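Local coordinates for Glyoxalase/bleomycin resisance protein/dioxygenase (Streptomyces sp. CB03234, PDB 5UJP), which belongs to the glyoxalase/bleomycin-resistance/dioxygenase superfamily, binds calcium and riboflavin, and may have dioxygenase activity, at residues E21-D26 with A79-R84; D72-D77 with R98-S103. One frame throughout, in Å; residues are numbered along the deposited sequence.

Overall arrangement
Both contacts use helix 74-83, the helix of the second of two beta-alpha-beta-beta-beta units that make up this vicinal-oxygen-chelate fold. Interaction 2 seats its N-terminal end on strand 97-103 of the sheet 67-70, 109-113, 97-103, 88-94; interaction 1 joins its C-terminal end to the end of helix 12-23, the equivalent helix of the first unit. Along the chain the four segments alternate: 21-26, 72-77, 79-84, 98-103. The centres of the two interactions lie about 11 Å apart, and the contacts touch at F102, whose ring packs against V23 and L81. One contact thus ties helix to sheet, the other unit to unit; F102 belongs to strand 97-103, which also carries Q99, a riboflavin-binding residue.

Interaction 1 of 2, residues E21-D26 with A79-R84; sequences ETVGFD and ARLQER
Two helix C-terminal ends meet here, that of helix 12-23 and that of helix 74-83, one from each beta-alpha-beta-beta-beta unit of the glyoxalase fold. A helix ends in carbonyl oxygens that no further turn takes up, and two arginines, R80 in the last turns of the second helix and R84 just past its end, reach for those of the first. R84 leaves its backbone with CG anti to the carbonyl carbon (chi1 -70°) and then runs extended, which brings NH1 to 2.9 Å from the O of E21. The same NH1 gives a weak, bent hydrogen bond of 3.3 Å to the O of T22. R80, one turn earlier, sets CG anti to its backbone N and is equally straight; its NH2 donates to a water at 2.8 Å, and that water donates to the O of E21 at 2.7 Å. The two guanidiniums lie face over face in an offset stack, R84 CZ 3.2 Å above the plane of R80. Like charges so close should repel, and the negative end of the helix dipole, together with the carbonyls, probably offsets this. G24 follows with positive phi (95°), a conformation in which a side chain would strike the carbonyl O of V23, so the chain can turn out of the helix into strand 26-30. Beneath the polar layer the contact becomes apolar: CG2 of V23 touches CD2 of L81 at 3.9 Å, the two side chains crossing obliquely. Both are branched and apolar, and suit this inner side, where they can fill in above the sheet. V23 also packs on F18 of its own helix, and both residues rest on F102 of strand 97-103, while V88 of strand 88-94 lies against L81.

Interaction 2 of 2, residues D72-D77 with R98-S103; sequences DDVDAD and RQAMFS
The first turn of helix 74-83 lies over strand 97-103, with CA of V74 and CA of Q99 closest across the contact at 6.6 Å. D73 is the N-cap: its OD1 accepts from A76 N at 3.0 Å, met from above the carboxylate plane. V74 points at the strand and spreads its two methyls along it. CG1, in the crowded position between backbone N and carbonyl carbon (chi1 66°), lies 3.6 Å from CG of R98, while CG2 sits 3.8 Å from CB of A100, whose small methyl lets the helix come close. R98 runs extended across V74 to D75, which it grips side-on: NE donates to OD1 at 2.7 Å and NH2 to OD2 at 2.9 Å. Both bonds are nearly straight, and both oxygens use their syn lone pairs, with the two planes only 5° apart. NH1 turns instead to N93 on strand 88-94. Q99, a riboflavin-binding residue of this protein, points away from the helix. Such a paired, coplanar salt bridge fixes the rotation of both groups, and with the nearby positive helix N-terminus it should keep D75 ionised.

Interaction 1 of 2, residues E21-D26 with A79-R84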
# COMPACT_ATOMS: atom_id res chain seq x y z
N GLU A 21 9.38 17.78 0.26
CA GLU A 21 10.60 18.57 0.14
C GLU A 21 11.86 17.73 0.33
O GLU A 21 12.80 17.82 -0.46
CB GLU A 21 10.55 19.76 1.11
CG GLU A 21 9.32 20.64 0.99
CD GLU A 21 9.31 21.47 -0.27
OE1 GLU A 21 10.34 22.12 -0.55
OE2 GLU A 21 8.27 21.49 -0.96
N THR A 22 11.91 16.90 1.38
CA THR A 22 13.10 16.13 1.68
C THR A 22 13.27 14.96 0.73
O THR A 22 14.30 14.85 0.06
CB THR A 22 13.07 15.67 3.13
OG1 THR A 22 13.09 16.83 3.99
CG2 THR A 22 14.27 14.77 3.43
N VAL A 23 12.24 14.10 0.61
CA VAL A 23 12.36 12.92 -0.22
C VAL A 23 12.22 13.27 -1.70
O VAL A 23 12.86 12.67 -2.58
CB VAL A 23 11.33 11.86 0.24
CG1 VAL A 23 11.30 10.68 -0.73
CG2 VAL A 23 11.63 11.37 1.63
N GLY A 24 11.37 14.23 -2.02
CA GLY A 24 11.21 14.66 -3.40
C GLY A 24 10.08 14.00 -4.15
O GLY A 24 10.07 14.05 -5.38
N PHE A 25 9.11 13.42 -3.47
CA PHE A 25 7.89 13.01 -4.17
C PHE A 25 7.10 14.24 -4.60
O PHE A 25 7.20 15.31 -3.98
CB PHE A 25 7.02 12.18 -3.23
CG PHE A 25 7.57 10.80 -2.94
CD1 PHE A 25 8.67 10.31 -3.65
CD2 PHE A 25 7.00 9.98 -2.00
CE1 PHE A 25 9.19 9.02 -3.40
CE2 PHE A 25 7.53 8.65 -1.75
CZ PHE A 25 8.61 8.21 -2.44
N ASP A 26 6.35 14.12 -5.69
CA ASP A 26 5.54 15.24 -6.14
C ASP A 26 4.28 15.37 -5.29
O ASP A 26 3.67 14.37 -4.89
CB ASP A 26 5.05 15.02 -7.57
CG ASP A 26 6.15 15.02 -8.59
OD1 ASP A 26 7.17 15.70 -8.37
OD2 ASP A 26 5.96 14.32 -9.61
N ALA A 79 21.88 7.95 -1.90
CA ALA A 79 22.90 8.97 -1.65
C ALA A 79 22.25 10.31 -1.34
O ALA A 79 22.68 11.04 -0.44
CB ALA A 79 23.80 9.06 -2.88
N ARG A 80 21.16 10.61 -2.06
CA ARG A 80 20.47 11.88 -1.86
C ARG A 80 19.79 11.90 -0.50
O ARG A 80 19.82 12.91 0.20
CB ARG A 80 19.44 12.07 -2.97
CG ARG A 80 18.78 13.45 -2.98
CD ARG A 80 17.76 13.53 -4.12
NE ARG A 80 17.28 14.89 -4.38
CZ ARG A 80 16.14 15.39 -3.89
NH1 ARG A 80 15.37 14.67 -3.11
NH2 ARG A 80 15.78 16.64 -4.19
N LEU A 81 19.16 10.79 -0.13
CA LEU A 81 18.49 10.72 1.17
C LEU A 81 19.49 10.89 2.32
O LEU A 81 19.27 11.72 3.22
CB LEU A 81 17.72 9.40 1.29
CG LEU A 81 16.46 9.34 0.43
CD1 LEU A 81 15.98 7.90 0.30
CD2 LEU A 81 15.36 10.21 1.07
N GLN A 82 20.60 10.13 2.30
CA GLN A 82 21.60 10.26 3.36
C GLN A 82 22.17 11.67 3.42
O GLN A 82 22.42 12.20 4.51
CB GLN A 82 22.70 9.22 3.20
CG GLN A 82 22.14 7.80 3.35
CD GLN A 82 23.13 6.74 3.79
OE1 GLN A 82 22.83 5.92 4.68
NE2 GLN A 82 24.29 6.71 3.16
N GLU A 83 22.40 12.29 2.26
CA GLU A 83 22.88 13.66 2.25
C GLU A 83 21.91 14.57 2.98
O GLU A 83 22.31 15.56 3.62
CB GLU A 83 23.00 14.12 0.81
CG GLU A 83 24.40 14.27 0.32
CD GLU A 83 24.48 15.35 -0.72
OE1 GLU A 83 23.72 15.26 -1.71
OE2 GLU A 83 25.28 16.29 -0.54
N ARG A 84 20.62 14.26 2.91
CA ARG A 84 19.61 15.13 3.49
C ARG A 84 19.24 14.75 4.91
O ARG A 84 18.19 15.18 5.42
CB ARG A 84 18.39 15.20 2.58
CG ARG A 84 18.66 15.94 1.30
CD ARG A 84 17.52 15.78 0.32
NE ARG A 84 17.74 16.63 -0.84
CZ ARG A 84 16.89 17.56 -1.27
NH1 ARG A 84 15.74 17.75 -0.64
NH2 ARG A 84 17.20 18.30 -2.33
O HOH W 1 13.35 17.12 -2.98

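Interaction 2 of 2, residues D72-D77 with R98-S103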
# COMPACT_ATOMS: atom_id res chain seq x y z
N ASP A 72 14.24 3.73 -10.47
CA ASP A 72 15.16 3.36 -11.54
C ASP A 72 16.61 3.43 -11.14
O ASP A 72 17.45 2.97 -11.90
CB ASP A 72 14.90 4.21 -12.79
CG ASP A 72 13.51 3.96 -13.36
OD1 ASP A 72 12.97 2.85 -13.16
OD2 ASP A 72 12.94 4.88 -13.98
N ASP A 73 16.91 3.97 -9.97
CA ASP A 73 18.30 4.10 -9.52
C ASP A 73 18.30 4.18 -8.00
O ASP A 73 18.29 5.26 -7.40
CB ASP A 73 18.93 5.35 -10.14
CG ASP A 73 20.41 5.44 -9.88
OD1 ASP A 73 20.91 4.74 -8.99
OD2 ASP A 73 21.06 6.25 -10.59
N VAL A 74 18.30 3.02 -7.35
CA VAL A 74 18.21 3.03 -5.88
C VAL A 74 19.47 3.61 -5.24
O VAL A 74 19.39 4.23 -4.18
CB VAL A 74 17.87 1.62 -5.34
CG1 VAL A 74 19.01 0.60 -5.61
CG2 VAL A 74 17.52 1.68 -3.89
N ASP A 75 20.64 3.42 -5.85
CA ASP A 75 21.86 3.99 -5.28
C ASP A 75 21.81 5.51 -5.28
O ASP A 75 22.25 6.16 -4.31
CB ASP A 75 23.09 3.46 -6.02
CG ASP A 75 23.29 1.97 -5.77
OD1 ASP A 75 22.60 1.16 -6.40
OD2 ASP A 75 24.11 1.61 -4.92
N ALA A 76 21.30 6.11 -6.37
CA ALA A 76 21.15 7.56 -6.40
C ALA A 76 20.18 8.04 -5.34
O ALA A 76 20.43 9.04 -4.67
CB ALA A 76 20.65 8.01 -7.77
N ASP A 77 19.06 7.34 -5.21
CA ASP A 77 18.09 7.72 -4.20
C ASP A 77 18.71 7.67 -2.80
O ASP A 77 18.48 8.59 -1.99
CB ASP A 77 16.90 6.76 -4.23
CG ASP A 77 16.07 6.89 -5.50
OD1 ASP A 77 16.17 7.92 -6.21
OD2 ASP A 77 15.32 5.94 -5.78
N ARG A 98 17.39 -4.63 -6.52
CA ARG A 98 18.31 -4.01 -5.59
C ARG A 98 17.52 -3.02 -4.76
O ARG A 98 16.86 -2.14 -5.32
CB ARG A 98 19.39 -3.31 -6.39
CG ARG A 98 20.50 -2.66 -5.56
CD ARG A 98 21.72 -2.31 -6.46
NE ARG A 98 22.71 -1.50 -5.73
CZ ARG A 98 23.62 -2.01 -4.91
NH1 ARG A 98 23.67 -3.33 -4.73
NH2 ARG A 98 24.47 -1.20 -4.28
N GLN A 99 17.54 -3.18 -3.44
CA GLN A 99 16.54 -2.49 -2.64
C GLN A 99 17.15 -1.75 -1.46
O GLN A 99 18.24 -2.05 -1.00
CB GLN A 99 15.41 -3.41 -2.15
CG GLN A 99 15.80 -4.38 -1.13
CD GLN A 99 14.58 -5.23 -0.69
OE1 GLN A 99 14.23 -5.30 0.49
NE2 GLN A 99 13.92 -5.84 -1.64
N ALA A 100 16.39 -0.79 -0.95
CA ALA A 100 16.80 -0.08 0.24
C ALA A 100 15.57 0.37 0.99
O ALA A 100 14.47 0.44 0.44
CB ALA A 100 17.60 1.17 -0.12
N MSE A 101 15.75 0.66 2.30
CA MSE A 101 14.64 1.10 3.14
C MSE A 101 15.03 2.39 3.81
O MSE A 101 16.20 2.59 4.15
CB MSE A 101 14.37 0.05 4.22
CG MSE A 101 14.60 -1.38 3.75
SE MSE A 101 13.39 -1.93 2.31
CE MSE A 101 11.72 -1.88 3.31
N PHE A 102 14.07 3.28 4.01
CA PHE A 102 14.29 4.45 4.81
C PHE A 102 13.05 4.72 5.66
O PHE A 102 11.95 4.22 5.39
CB PHE A 102 14.65 5.67 3.97
CG PHE A 102 13.56 6.14 3.01
CD1 PHE A 102 13.45 5.61 1.73
CD2 PHE A 102 12.70 7.19 3.37
CE1 PHE A 102 12.49 6.08 0.84
CE2 PHE A 102 11.74 7.66 2.49
CZ PHE A 102 11.61 7.08 1.21
N SER A 103 13.23 5.50 6.71
CA SER A 103 12.18 5.77 7.67
C SER A 103 11.77 7.23 7.59
O SER A 103 12.62 8.11 7.38
CB SER A 103 12.68 5.49 9.09
OG SER A 103 12.79 4.10 9.36